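Local coordinates for DUF871 domain-containing protein (Enterococcus faecalis, PDB 2P0O) that is of unknown function in the cell but probably acts as a 6-phospho-N-acetylmuramidase built on a TIM barrel, at residues V174-P179 against L192-K197; Y5-F10 against V219-P224. All coordinates share one frame; numbering follows the deposited sequence.

Contact 1. Residues V174-P179 against L192-K197; sequences VFTFVP and LPTLEK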
loop_
_atom_site.group_PDB
_atom_site.type_symbol
_atom_site.label_atom_id
_atom_site.label_comp_id
_atom_site.label_asym_id
_atom_site.label_seq_id
_atom_site.Cartn_x
_atom_site.Cartn_y
_atom_site.Cartn_z
ATOM N N VAL A 174 5.394 7.281 11.498
ATOM C CA VAL A 174 4.407 7.824 10.561
ATOM C C VAL A 174 3.687 6.675 9.874
ATOM O O VAL A 174 4.328 5.831 9.242
ATOM C CB VAL A 174 5.074 8.717 9.490
ATOM C CG1 VAL A 174 4.036 9.124 8.392
ATOM C CG2 VAL A 174 5.689 9.921 10.145
ATOM N N PHE A 175 2.362 6.660 10.025
ATOM C CA PHE A 175 1.477 5.659 9.445
ATOM C C PHE A 175 0.488 6.382 8.507
ATOM O O PHE A 175 -0.045 7.465 8.825
ATOM C CB PHE A 175 0.661 4.964 10.554
ATOM C CG PHE A 175 1.410 3.894 11.319
ATOM C CD1 PHE A 175 2.498 4.208 12.108
ATOM C CD2 PHE A 175 0.974 2.567 11.287
ATOM C CE1 PHE A 175 3.172 3.206 12.818
ATOM C CE2 PHE A 175 1.627 1.564 12.010
ATOM C CZ PHE A 175 2.741 1.877 12.761
ATOM N N THR A 176 0.202 5.745 7.382
ATOM C CA THR A 176 -0.623 6.333 6.353
ATOM C C THR A 176 -1.505 5.249 5.721
ATOM O O THR A 176 -1.204 4.046 5.816
ATOM C CB THR A 176 0.272 6.990 5.274
ATOM O OG1 THR A 176 -0.557 7.663 4.326
ATOM C CG2 THR A 176 1.094 5.942 4.533
ATOM N N PHE A 177 -2.577 5.671 5.063
ATOM C CA PHE A 177 -3.453 4.750 4.375
ATOM C C PHE A 177 -3.310 4.817 2.853
ATOM O O PHE A 177 -2.913 5.845 2.293
ATOM C CB PHE A 177 -4.932 5.021 4.724
ATOM C CG PHE A 177 -5.281 4.746 6.161
ATOM C CD1 PHE A 177 -5.599 3.450 6.584
ATOM C CD2 PHE A 177 -5.286 5.778 7.090
ATOM C CE1 PHE A 177 -5.939 3.181 7.908
ATOM C CE2 PHE A 177 -5.654 5.541 8.426
ATOM C CZ PHE A 177 -5.951 4.226 8.845
ATOM N N VAL A 178 -3.675 3.719 2.189
ATOM C CA VAL A 178 -3.972 3.774 0.772
ATOM C C VAL A 178 -5.385 3.200 0.653
ATOM O O VAL A 178 -5.821 2.436 1.523
ATOM C CB VAL A 178 -2.954 2.970 -0.100
ATOM C CG1 VAL A 178 -1.567 3.628 -0.070
ATOM C CG2 VAL A 178 -2.866 1.486 0.327
ATOM N N PRO A 179 -6.092 3.525 -0.452
ATOM C CA PRO A 179 -7.421 2.948 -0.622
ATOM C C PRO A 179 -7.325 1.478 -1.046
ATOM O O PRO A 179 -6.258 1.012 -1.487
ATOM C CB PRO A 179 -8.032 3.812 -1.732
ATOM C CG PRO A 179 -6.845 4.212 -2.581
ATOM C CD PRO A 179 -5.690 4.377 -1.591
ATOM N N LEU A 192 -10.720 4.867 0.407
ATOM C CA LEU A 192 -10.270 5.590 1.599
ATOM C C LEU A 192 -8.787 5.874 1.516
ATOM O O LEU A 192 -7.973 5.282 2.255
ATOM C CB LEU A 192 -10.579 4.785 2.874
ATOM C CG LEU A 192 -12.065 4.411 3.108
ATOM C CD1 LEU A 192 -12.286 3.673 4.429
ATOM C CD2 LEU A 192 -13.003 5.593 3.045
ATOM N N PRO A 193 -8.416 6.807 0.632
ATOM C CA PRO A 193 -7.017 7.152 0.578
ATOM C C PRO A 193 -6.685 8.191 1.645
ATOM O O PRO A 193 -7.565 8.897 2.125
ATOM C CB PRO A 193 -6.888 7.799 -0.807
ATOM C CG PRO A 193 -8.207 8.524 -0.967
ATOM C CD PRO A 193 -9.233 7.622 -0.303
ATOM N N THR A 194 -5.415 8.295 1.991
ATOM C CA THR A 194 -4.882 9.484 2.636
ATOM C C THR A 194 -4.574 10.583 1.604
ATOM O O THR A 194 -4.972 11.714 1.798
ATOM C CB THR A 194 -3.608 9.131 3.441
ATOM O OG1 THR A 194 -3.963 8.276 4.524
ATOM C CG2 THR A 194 -2.922 10.359 3.987
ATOM N N LEU A 195 -3.825 10.259 0.554
ATOM C CA LEU A 195 -3.391 11.248 -0.415
ATOM C C LEU A 195 -4.379 11.245 -1.547
ATOM O O LEU A 195 -4.730 10.181 -2.063
ATOM C CB LEU A 195 -2.000 10.929 -0.962
ATOM C CG LEU A 195 -0.832 11.187 0.027
ATOM C CD1 LEU A 195 0.252 10.161 -0.158
ATOM C CD2 LEU A 195 -0.236 12.558 -0.114
ATOM N N GLU A 196 -4.842 12.425 -1.923
ATOM C CA GLU A 196 -5.844 12.510 -2.998
ATOM C C GLU A 196 -5.323 11.938 -4.322
ATOM O O GLU A 196 -6.112 11.458 -5.111
ATOM C CB GLU A 196 -6.315 13.944 -3.210
ATOM C CG GLU A 196 -7.666 14.077 -4.022
ATOM C CD GLU A 196 -8.795 13.206 -3.463
ATOM O OE1 GLU A 196 -8.830 12.921 -2.226
ATOM O OE2 GLU A 196 -9.641 12.774 -4.268
ATOM N N LYS A 197 -4.016 12.052 -4.595
ATOM C CA LYS A 197 -3.482 11.505 -5.849
ATOM C C LYS A 197 -3.655 9.978 -5.941
ATOM O O LYS A 197 -3.498 9.394 -7.002
ATOM C CB LYS A 197 -2.005 11.894 -6.026
ATOM C CG LYS A 197 -1.097 11.206 -4.991
ATOM C CD LYS A 197 0.405 11.468 -5.311
ATOM C CE LYS A 197 1.250 10.887 -4.174
ATOM N NZ LYS A 197 2.687 11.140 -4.354
HETATM O O HOH W 1 -3.072 7.465 0.115
#

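Contact 2. Residues Y5-F10 against V219-P224; sequences YGISVF and VYIGDP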
loop_
_atom_site.group_PDB
_atom_site.type_symbol
_atom_site.label_atom_id
_atom_site.label_comp_id
_atom_site.label_asym_id
_atom_site.label_seq_id
_atom_site.Cartn_x
_atom_site.Cartn_y
_atom_site.Cartn_z
ATOM N N TYR A 5 3.360 -3.251 6.490
ATOM C CA TYR A 5 2.122 -3.153 5.716
ATOM C C TYR A 5 0.949 -3.612 6.568
ATOM O O TYR A 5 1.079 -4.571 7.329
ATOM C CB TYR A 5 2.167 -3.984 4.428
ATOM C CG TYR A 5 3.056 -3.435 3.329
ATOM C CD1 TYR A 5 2.678 -2.285 2.608
ATOM C CD2 TYR A 5 4.267 -4.059 3.003
ATOM C CE1 TYR A 5 3.484 -1.768 1.575
ATOM C CE2 TYR A 5 5.107 -3.545 1.964
ATOM C CZ TYR A 5 4.688 -2.404 1.258
ATOM O OH TYR A 5 5.464 -1.873 0.263
ATOM N N GLY A 6 -0.198 -2.936 6.426
ATOM C CA GLY A 6 -1.378 -3.270 7.213
ATOM C C GLY A 6 -2.692 -3.239 6.458
ATOM O O GLY A 6 -2.759 -2.764 5.300
ATOM N N ILE A 7 -3.728 -3.762 7.113
ATOM C CA ILE A 7 -5.106 -3.793 6.597
ATOM C C ILE A 7 -6.075 -3.178 7.597
ATOM O O ILE A 7 -5.763 -3.048 8.776
ATOM C CB ILE A 7 -5.583 -5.240 6.278
ATOM C CG1 ILE A 7 -5.689 -6.090 7.569
ATOM C CG2 ILE A 7 -4.654 -5.845 5.250
ATOM C CD1 ILE A 7 -6.137 -7.590 7.369
ATOM N N SER A 8 -7.263 -2.823 7.124
ATOM C CA SER A 8 -8.343 -2.353 7.999
ATOM C C SER A 8 -9.430 -3.390 8.105
ATOM O O SER A 8 -9.656 -4.168 7.182
ATOM C CB SER A 8 -8.931 -1.046 7.479
ATOM O OG SER A 8 -7.938 -0.026 7.520
ATOM N N VAL A 9 -10.064 -3.429 9.262
ATOM C CA VAL A 9 -11.200 -4.299 9.494
ATOM C C VAL A 9 -12.292 -3.444 10.103
ATOM O O VAL A 9 -12.006 -2.557 10.893
ATOM C CB VAL A 9 -10.825 -5.479 10.402
ATOM C CG1 VAL A 9 -12.067 -6.254 10.812
ATOM C CG2 VAL A 9 -9.843 -6.399 9.678
ATOM N N PHE A 10 -13.527 -3.677 9.681
ATOM C CA PHE A 10 -14.682 -2.867 10.102
ATOM C C PHE A 10 -15.592 -3.712 10.983
ATOM O O PHE A 10 -16.221 -4.671 10.520
ATOM C CB PHE A 10 -15.403 -2.302 8.875
ATOM C CG PHE A 10 -14.569 -1.297 8.121
ATOM C CD1 PHE A 10 -13.599 -1.714 7.204
ATOM C CD2 PHE A 10 -14.690 0.068 8.395
ATOM C CE1 PHE A 10 -12.786 -0.770 6.537
ATOM C CE2 PHE A 10 -13.894 1.013 7.729
ATOM C CZ PHE A 10 -12.963 0.610 6.803
ATOM N N VAL A 219 2.213 1.460 5.855
ATOM C CA VAL A 219 1.120 1.719 4.933
ATOM C C VAL A 219 0.009 0.685 5.137
ATOM O O VAL A 219 0.285 -0.524 5.110
ATOM C CB VAL A 219 1.598 1.695 3.458
ATOM C CG1 VAL A 219 0.441 2.083 2.536
ATOM C CG2 VAL A 219 2.750 2.654 3.258
ATOM N N TYR A 220 -1.223 1.187 5.331
ATOM C CA TYR A 220 -2.413 0.379 5.550
ATOM C C TYR A 220 -3.456 0.550 4.452
ATOM O O TYR A 220 -3.730 1.658 4.007
ATOM C CB TYR A 220 -3.063 0.741 6.898
ATOM C CG TYR A 220 -2.378 0.076 8.091
ATOM C CD1 TYR A 220 -1.002 0.284 8.337
ATOM C CD2 TYR A 220 -3.098 -0.758 8.975
ATOM C CE1 TYR A 220 -0.363 -0.323 9.421
ATOM C CE2 TYR A 220 -2.458 -1.385 10.090
ATOM C CZ TYR A 220 -1.092 -1.146 10.295
ATOM O OH TYR A 220 -0.430 -1.714 11.351
ATOM N N ILE A 221 -4.073 -0.553 4.055
ATOM C CA ILE A 221 -5.262 -0.493 3.216
ATOM C C ILE A 221 -6.382 0.122 4.054
ATOM O O ILE A 221 -6.710 -0.399 5.137
ATOM C CB ILE A 221 -5.730 -1.895 2.705
ATOM C CG1 ILE A 221 -4.529 -2.770 2.271
ATOM C CG2 ILE A 221 -6.799 -1.731 1.590
ATOM C CD1 ILE A 221 -3.696 -2.134 1.150
ATOM N N GLY A 222 -6.979 1.204 3.539
ATOM C CA GLY A 222 -8.080 1.882 4.230
ATOM C C GLY A 222 -9.404 1.167 4.081
ATOM O O GLY A 222 -10.154 1.027 5.066
ATOM N N ASP A 223 -9.733 0.725 2.858
ATOM C CA ASP A 223 -10.999 0.011 2.639
ATOM C C ASP A 223 -10.995 -1.447 3.158
ATOM O O ASP A 223 -9.928 -1.981 3.481
ATOM C CB ASP A 223 -11.338 0.013 1.164
ATOM C CG ASP A 223 -11.574 1.392 0.641
ATOM O OD1 ASP A 223 -12.717 1.860 0.744
ATOM O OD2 ASP A 223 -10.616 2.015 0.126
ATOM N N PRO A 224 -12.188 -2.085 3.262
ATOM C CA PRO A 224 -12.276 -3.479 3.717
ATOM C C PRO A 224 -11.357 -4.517 3.046
ATOM O O PRO A 224 -10.838 -5.388 3.746
ATOM C CB PRO A 224 -13.756 -3.834 3.495
ATOM C CG PRO A 224 -14.493 -2.505 3.707
ATOM C CD PRO A 224 -13.523 -1.487 3.071
HETATM O O HOH W 2 -9.569 2.000 7.777
HETATM O O HOH W 3 -8.089 -3.861 4.562
HETATM O O HOH W 4 -11.611 -6.230 6.013
#

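Contact 1. Residues V174-P179 against L192-K197
Thr194 is the polar centre of this contact, its CB directed at strand 174-178. That CB lies 3.5 Å from Phe177 O. From it OG1 runs anti to the carbonyl carbon (chi1 -66°), which brings it within hydrogen-bonding reach of the amide of Phe177; Phe177 N donates to Thr194 OG1 over 3.0 Å, with an N-H...O angle of 153°. The same oxygen is 3.4 Å from Phe177 CB and lies at the edge of that ring, near its plane. Since OG1 is also hydrogen-bonded to Asn146 O, two backbone groups from separate parts of the chain fix its rotation. The other branch, CG2, anti to the backbone N, meets Thr176 OG1 at 3.6 Å.

One residue further on, water 1 bridges the backbones, donating to Phe177 O (2.7 Å) and accepting from Leu195 N (2.9 Å). Where the strand ends, two proline rings cross at about a right angle, Pro179 CD touching Pro193 CB at 3.7 Å. The contact thus fastens the loop after the seventh barrel strand back onto that strand. Helix 157-169 reaches Thr176 and Leu195 through Phe160, helix 203-212 packs on Thr176, Val178 and Leu195, and strand 218-221 meets Phe177 and Val178.

Contact 2. Residues Y5-F10 against V219-P224
Ser8 OG is gripped by two hydrogen bonds: it donates to Ile221 O, 2.7 Å away and in the carbonyl plane, and accepts from water 2, which also donates to Gly222 O. With OG anti to the carbonyl carbon (chi1 -64°), the hydroxyl reaches across to the neighbouring strand and uses its proton on the carbonyl that ends it. Two further waters link the backbones: water 3 accepts from Ser8 N and lies 2.8 Å from Asp223 O, while water 4 donates to Ser8 O and Pro224 O.

Earlier along both segments, they run as parallel strands, 29° apart in direction. Gly6 bonds to the residues on either side of Tyr220: Gly6 N donates to Val219 O (2.8 Å, on a lone pair), and Gly6 O accepts from Ile221 N (2.9 Å, the donor standing above the carbonyl plane). This pairing of the first strand with the eighth closes the parallel barrel of the TIM fold. The Tyr220 ring lies flat over Gly6, whose CA stands 3.4 Å from the ring centroid and 7° off its normal, a CH-pi contact. Ile7 O lies at the edge of the same ring.

Past the strands, Phe10 turns a ring edge to Gly222 O, 3.3 Å from its CZ, while Phe10 CE1 packs against Pro224 CD at 3.6 Å. Asp223 directs its carboxylate to Gly180, Arg185 and Leu192 backbone amides.

In the fold
From the N terminus, the first strand, 4-8, opens contact 2, but its partner arrives only after some two hundred residues of helices and strands, when strand 218-221 returns beside it and shuts the barrel. Contact 1 is nested inside that long loop: it closes a short excursion of twelve residues, without helix or strand, between the end of strand 173-178 and residues 192-197, ahead of helix 203-212. The two meet because strands 173-178 and 218-221 are neighbours, with probable hydrogen bonds from Val178 N to Tyr220 O and from Gly222 N to Val178 O. Together they tie strand seven and its following loop to strand eight, and strand eight to strand one.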